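PDB 6CL6: tail fiber protein from Pseudomonas aeruginosa, which probably binds receptors on the surface of target bacteria, as the trimeric tail fiber of the R2 pyocin, a contractile injection system. Local coordinates for residues 151-154 against 155-158; 219-223 against 224-228; 254-257 against 258-261. One frame throughout, in Å; residues are numbered along the deposited sequence.

Contact 1: 151-154 against 155-158; sequences QSFT and AQAA. With EDO (1,2-ethanediol), chain K.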
# COMPACT_ATOMS: atom_id res chain seq x y z
N GLN A 151 -2.81 -9.36 -36.42
CA GLN A 151 -1.59 -8.60 -36.64
C GLN A 151 -0.46 -9.44 -36.08
O GLN A 151 -0.32 -9.59 -34.85
CB GLN A 151 -1.63 -7.22 -35.98
CG GLN A 151 -0.33 -6.44 -36.09
CD GLN A 151 0.14 -6.27 -37.54
OE1 GLN A 151 1.00 -7.01 -38.03
NE2 GLN A 151 -0.44 -5.31 -38.24
N SER A 152 0.33 -10.01 -36.96
CA SER A 152 1.41 -10.91 -36.57
C SER A 152 2.71 -10.20 -36.29
O SER A 152 3.68 -10.85 -35.90
CB SER A 152 1.57 -11.98 -37.65
OG SER A 152 0.36 -12.71 -37.79
N PHE A 153 2.77 -8.88 -36.47
CA PHE A 153 4.04 -8.16 -36.36
C PHE A 153 3.87 -6.92 -35.50
O PHE A 153 3.13 -6.02 -35.85
CB PHE A 153 4.55 -7.77 -37.76
CG PHE A 153 4.90 -8.93 -38.63
CD1 PHE A 153 3.94 -9.53 -39.41
CD2 PHE A 153 6.21 -9.44 -38.64
CE1 PHE A 153 4.25 -10.61 -40.22
CE2 PHE A 153 6.54 -10.52 -39.42
CZ PHE A 153 5.55 -11.11 -40.22
N THR A 154 4.58 -6.89 -34.38
CA THR A 154 4.57 -5.69 -33.55
C THR A 154 4.99 -4.45 -34.34
O THR A 154 4.41 -3.39 -34.16
CB THR A 154 5.45 -5.92 -32.33
OG1 THR A 154 4.76 -6.80 -31.42
CG2 THR A 154 5.79 -4.63 -31.62
N ALA A 155 5.98 -4.58 -35.24
CA ALA A 155 6.42 -3.45 -36.02
C ALA A 155 5.33 -2.93 -36.95
O ALA A 155 5.36 -1.76 -37.34
CB ALA A 155 7.67 -3.79 -36.83
N GLN A 156 4.39 -3.78 -37.34
CA GLN A 156 3.27 -3.32 -38.17
C GLN A 156 2.16 -2.68 -37.32
O GLN A 156 1.42 -1.84 -37.85
CB GLN A 156 2.73 -4.48 -39.01
CG GLN A 156 3.76 -4.93 -40.09
CD GLN A 156 3.26 -6.01 -41.03
OE1 GLN A 156 3.74 -6.11 -42.11
NE2 GLN A 156 2.31 -6.82 -40.59
N ALA A 157 2.04 -3.05 -36.05
CA ALA A 157 1.24 -2.22 -35.16
C ALA A 157 1.87 -0.84 -35.01
O ALA A 157 1.17 0.19 -35.03
CB ALA A 157 1.07 -2.89 -33.80
N ALA A 158 3.19 -0.79 -34.92
CA ALA A 158 3.89 0.48 -34.79
C ALA A 158 3.68 1.39 -35.98
O ALA A 158 3.59 2.62 -35.82
CB ALA A 158 5.38 0.21 -34.57
C1 EDO K . 5.34 -10.27 -32.93
O1 EDO K . 6.01 -9.11 -33.47
C2 EDO K . 6.38 -11.34 -32.66
O2 EDO K . 7.27 -10.85 -31.64

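Contact 2: 219-223 against 224-228; sequences DYLLK and SGFYW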
# COMPACT_ATOMS: atom_id res chain seq x y z
N ASP A 219 -0.23 -5.84 -2.75
CA ASP A 219 0.97 -5.02 -2.58
C ASP A 219 0.65 -3.63 -2.08
O ASP A 219 1.58 -2.86 -1.78
CB ASP A 219 1.72 -4.95 -3.91
CG ASP A 219 2.35 -6.28 -4.29
OD1 ASP A 219 2.69 -7.07 -3.39
OD2 ASP A 219 2.49 -6.53 -5.50
N TYR A 220 -0.63 -3.29 -1.95
CA TYR A 220 -1.04 -1.95 -1.56
C TYR A 220 -1.65 -1.96 -0.16
O TYR A 220 -2.24 -2.97 0.27
CB TYR A 220 -2.03 -1.39 -2.57
CG TYR A 220 -1.39 -1.18 -3.93
CD1 TYR A 220 -1.25 -2.24 -4.82
CD2 TYR A 220 -0.90 0.05 -4.30
CE1 TYR A 220 -0.65 -2.06 -6.04
CE2 TYR A 220 -0.28 0.24 -5.51
CZ TYR A 220 -0.17 -0.82 -6.39
OH TYR A 220 0.44 -0.63 -7.59
N LEU A 221 -1.54 -0.83 0.53
CA LEU A 221 -1.97 -0.72 1.92
C LEU A 221 -3.49 -0.53 1.99
O LEU A 221 -4.05 0.40 1.40
CB LEU A 221 -1.24 0.45 2.61
CG LEU A 221 -1.49 0.54 4.11
CD1 LEU A 221 -0.86 -0.66 4.82
CD2 LEU A 221 -0.99 1.85 4.70
N LEU A 222 -4.15 -1.42 2.73
CA LEU A 222 -5.56 -1.23 3.06
C LEU A 222 -5.71 -0.03 3.99
O LEU A 222 -4.84 0.26 4.81
CB LEU A 222 -6.14 -2.49 3.75
CG LEU A 222 -6.31 -3.76 2.91
CD1 LEU A 222 -6.70 -4.92 3.82
CD2 LEU A 222 -7.34 -3.59 1.83
N LYS A 223 -6.83 0.67 3.85
CA LYS A 223 -7.16 1.70 4.82
C LYS A 223 -7.16 1.14 6.24
O LYS A 223 -6.77 1.83 7.18
CB LYS A 223 -8.52 2.32 4.50
CG LYS A 223 -8.50 3.32 3.36
CD LYS A 223 -9.90 3.88 3.10
CE LYS A 223 -9.94 4.77 1.88
NZ LYS A 223 -11.35 5.16 1.52
N SER A 224 -7.57 -0.13 6.40
CA SER A 224 -7.65 -0.74 7.72
C SER A 224 -6.28 -1.02 8.32
O SER A 224 -6.20 -1.28 9.52
CB SER A 224 -8.43 -2.06 7.65
OG SER A 224 -7.71 -3.04 6.92
N GLY A 225 -5.23 -1.01 7.50
CA GLY A 225 -3.88 -1.19 7.97
C GLY A 225 -3.13 0.10 8.22
O GLY A 225 -1.94 0.05 8.54
N PHE A 226 -3.80 1.25 8.10
CA PHE A 226 -3.16 2.56 8.22
C PHE A 226 -3.37 3.08 9.63
O PHE A 226 -4.39 3.68 9.96
CB PHE A 226 -3.73 3.53 7.19
CG PHE A 226 -3.11 4.89 7.22
CD1 PHE A 226 -1.74 5.05 7.14
CD2 PHE A 226 -3.91 6.02 7.30
CE1 PHE A 226 -1.19 6.30 7.14
CE2 PHE A 226 -3.34 7.28 7.31
CZ PHE A 226 -1.98 7.42 7.23
N TYR A 227 -2.39 2.81 10.50
CA TYR A 227 -2.45 3.33 11.86
C TYR A 227 -1.08 3.26 12.50
O TYR A 227 -0.20 2.53 12.05
CB TYR A 227 -3.50 2.56 12.70
CG TYR A 227 -3.34 1.06 12.72
CD1 TYR A 227 -3.94 0.27 11.76
CD2 TYR A 227 -2.62 0.43 13.73
CE1 TYR A 227 -3.81 -1.09 11.78
CE2 TYR A 227 -2.48 -0.94 13.76
CZ TYR A 227 -3.08 -1.69 12.78
OH TYR A 227 -2.96 -3.05 12.80
N TRP A 228 -0.93 4.01 13.60
CA TRP A 228 0.36 4.24 14.24
C TRP A 228 1.11 2.95 14.56
O TRP A 228 2.27 2.78 14.16
CB TRP A 228 0.12 5.06 15.51
CG TRP A 228 1.29 5.20 16.40
CD1 TRP A 228 1.55 4.47 17.53
CD2 TRP A 228 2.37 6.12 16.25
NE1 TRP A 228 2.73 4.89 18.09
CE2 TRP A 228 3.25 5.90 17.33
CE3 TRP A 228 2.68 7.11 15.32
CZ2 TRP A 228 4.42 6.64 17.49
CZ3 TRP A 228 3.85 7.84 15.49
CH2 TRP A 228 4.70 7.61 16.58
O HOH W 1 -6.62 3.76 8.95

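Contact 3: 254-257 against 258-261; sequences ILPL and ARGG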
# COMPACT_ATOMS: atom_id res chain seq x y z
N ILE A 254 24.58 14.21 41.41
CA ILE A 254 24.72 15.18 42.50
C ILE A 254 25.01 16.54 41.88
O ILE A 254 26.02 16.71 41.19
CB ILE A 254 25.82 14.78 43.49
CG1 ILE A 254 25.42 13.50 44.23
CG2 ILE A 254 26.10 15.92 44.52
CD1 ILE A 254 26.52 12.89 45.05
N LEU A 255 24.12 17.49 42.12
CA LEU A 255 24.24 18.82 41.53
C LEU A 255 25.50 19.52 42.02
O LEU A 255 25.75 19.56 43.24
CB LEU A 255 23.01 19.65 41.90
CG LEU A 255 22.80 20.93 41.11
CD1 LEU A 255 22.49 20.53 39.66
CD2 LEU A 255 21.68 21.76 41.70
N PRO A 256 26.31 20.08 41.13
CA PRO A 256 27.53 20.77 41.57
C PRO A 256 27.25 22.24 41.87
O PRO A 256 26.19 22.77 41.56
CB PRO A 256 28.47 20.60 40.38
CG PRO A 256 27.54 20.62 39.19
CD PRO A 256 26.20 20.06 39.65
N LEU A 257 28.24 22.87 42.51
CA LEU A 257 28.12 24.29 42.82
C LEU A 257 27.92 25.12 41.56
O LEU A 257 27.17 26.10 41.56
CB LEU A 257 29.37 24.76 43.58
CG LEU A 257 29.42 26.22 43.99
CD1 LEU A 257 28.27 26.53 44.91
CD2 LEU A 257 30.75 26.56 44.66
N ALA A 258 28.54 24.72 40.45
CA ALA A 258 28.36 25.46 39.20
C ALA A 258 26.89 25.65 38.86
O ALA A 258 26.52 26.66 38.24
CB ALA A 258 29.08 24.73 38.06
N ARG A 259 26.02 24.73 39.29
CA ARG A 259 24.59 24.82 39.01
C ARG A 259 23.76 25.25 40.22
O ARG A 259 22.53 25.14 40.20
CB ARG A 259 24.10 23.46 38.48
CG ARG A 259 24.86 22.93 37.27
CD ARG A 259 24.25 23.42 35.96
NE ARG A 259 24.56 24.83 35.71
CZ ARG A 259 25.71 25.27 35.21
NH1 ARG A 259 26.68 24.41 34.91
NH2 ARG A 259 25.90 26.56 35.03
N GLY A 260 24.41 25.74 41.27
CA GLY A 260 23.70 26.10 42.48
C GLY A 260 23.42 24.95 43.41
O GLY A 260 22.55 25.08 44.28
N GLY A 261 24.14 23.83 43.25
CA GLY A 261 24.10 22.74 44.20
C GLY A 261 25.23 22.81 45.22
O GLY A 261 26.04 23.73 45.23

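Contact 1: 151-154 against 155-158
Q151 and Q156 join their side-chain amides across the N terminus of the short helix 154-159, where F153 holds the N-cap position. Q156 NE2 donates to Q151 OE1 at 2.9 Å, nearly straight (162°) and in the carbonyl plane on a lone pair; the two amide planes are turned 79° apart. The same oxygen also takes the backbone N-H of F153, 3.0 Å from N to OE1 and again on a lone pair, so both ends of the turn are gripped through one acceptor. Q151 reaches this place because CG is anti to the backbone N and the chain then bends at chi2. Its NE2 is satisfied by Y163 OH and P135 O, and a glutamine suits this buried spot by donating and accepting at once. F153 has no polar side-chain atom to cap the helix, but its carbonyl starts the helix bonding: F153 O accepts from A157 N at 3.2 Å and from Q156 N. The F153 side chain runs beside that of Q156, with CD1 3.4 Å from NE2. T154 OG1 accepts from A168 N. The helix-start amide of T154 is taken by 1,2-ethanediol, probably from the crystallisation liquor: the N-H of T154 runs almost straight (174°) to EDO O1, 2.8 Å from N.

Contact 2: 219-223 against 224-228
L222 and G225 are tied by a backbone hydrogen bond, G225 N to L222 O at 3.0 Å, and one residue further on F226 N donates to K223 O at 3.2 Å. Both bonds span three residues, as in a 3-10 turn. A water donates to K223 O from 2.6 Å and also lies beside F226 O, though at a distance short enough to be doubtful. K223 thus gives its carbonyl to the turn, while its extended side chain (chi2 179°) carries NZ to the backbone oxygen of S218 of the second subunit, a reach and a donor that lysine supplies.

Packing follows the bonds. S224 OG stands between its own N and carbonyl carbon (chi1 68°), which sets it against L222 CB at 3.6 Å; a small polar side chain suits this exposed position. L221, by contrast, is buried: its CD1 meets G225 O at 3.9 Å, and the glycine, having no side chain, lets the leucine lie close to the backbone. The other methyl, CD2, touches F226 CB at 4.1 Å, the two side chains crossing at about a right angle. Both apolar residues also face neighbours: L221 packs on F226 of the third subunit and F226 on L231 of the second.

The backbone angles of K223, S224 and G225 make two overlapping type I turns, a single 3-10 turn. It sits in an extended connector of the trimeric fiber, whose three chains are joined here by backbone hydrogen bonds and apolar packing between subunits.

Contact 3: 254-257 against 258-261
The carbonyls of P256 and L257 accept the amides of R259, G260 and G261, closing a Schellman motif: G261 N donates to P256 O (2.9 Å) outside the inner bond from G260 N to L257 O (2.8 Å). R259 N also donates to P256 O, and the two donors reach that oxygen from opposite faces of the carbonyl plane. G260 ends the turn in the left-handed conformation (phi 83°), where a side chain would be jammed against the preceding carbonyl oxygen. The next glycine, G261, passes so near L255 O that only a hydrogen fits on that side.

Among the side chains, L255 straddles the turn with its two methyls. With CG anti to the backbone N (chi1 -166°), chi2 then turns CD1 to R259 CB, 3.5 Å away, and CD2 to G261 N, 3.6 Å away. Buried and apolar, L255 also packs on the L255 of each of the other two subunits, a core shared across the trimer. P256 is likewise apolar, and its CD rests 4.0 Å from R259 CG. Beyond that atom the arginine bends at chi2 and chi3, and its NE donates to G253 O of the third subunit, tying the turn to its neighbour. Finally, the last residue of the motif folds back on the second: L257 CA makes a CA-H...O contact of 3.2 Å with G261 O.

From the N terminus the three contacts come strictly in series; none nests in or crosses another. Contact 1 turns the chain from strand 147-151 into helix 154-159, beside the mixed sheet that contains strand 147-151. Contact 2 makes a tight turn in the long segment between strands 202-208 and 245-246, its centre about 42 Å from that of contact 1. The chain then passes the iron site, to which H243 and H245 contribute. Contact 3 closes its turn between strand 250-252 and helix 267-274. The centres of contacts 2 and 3 are about 51 Å apart. Both bond to the other two subunits, whereas contact 1 only brushes a neighbour, through S152.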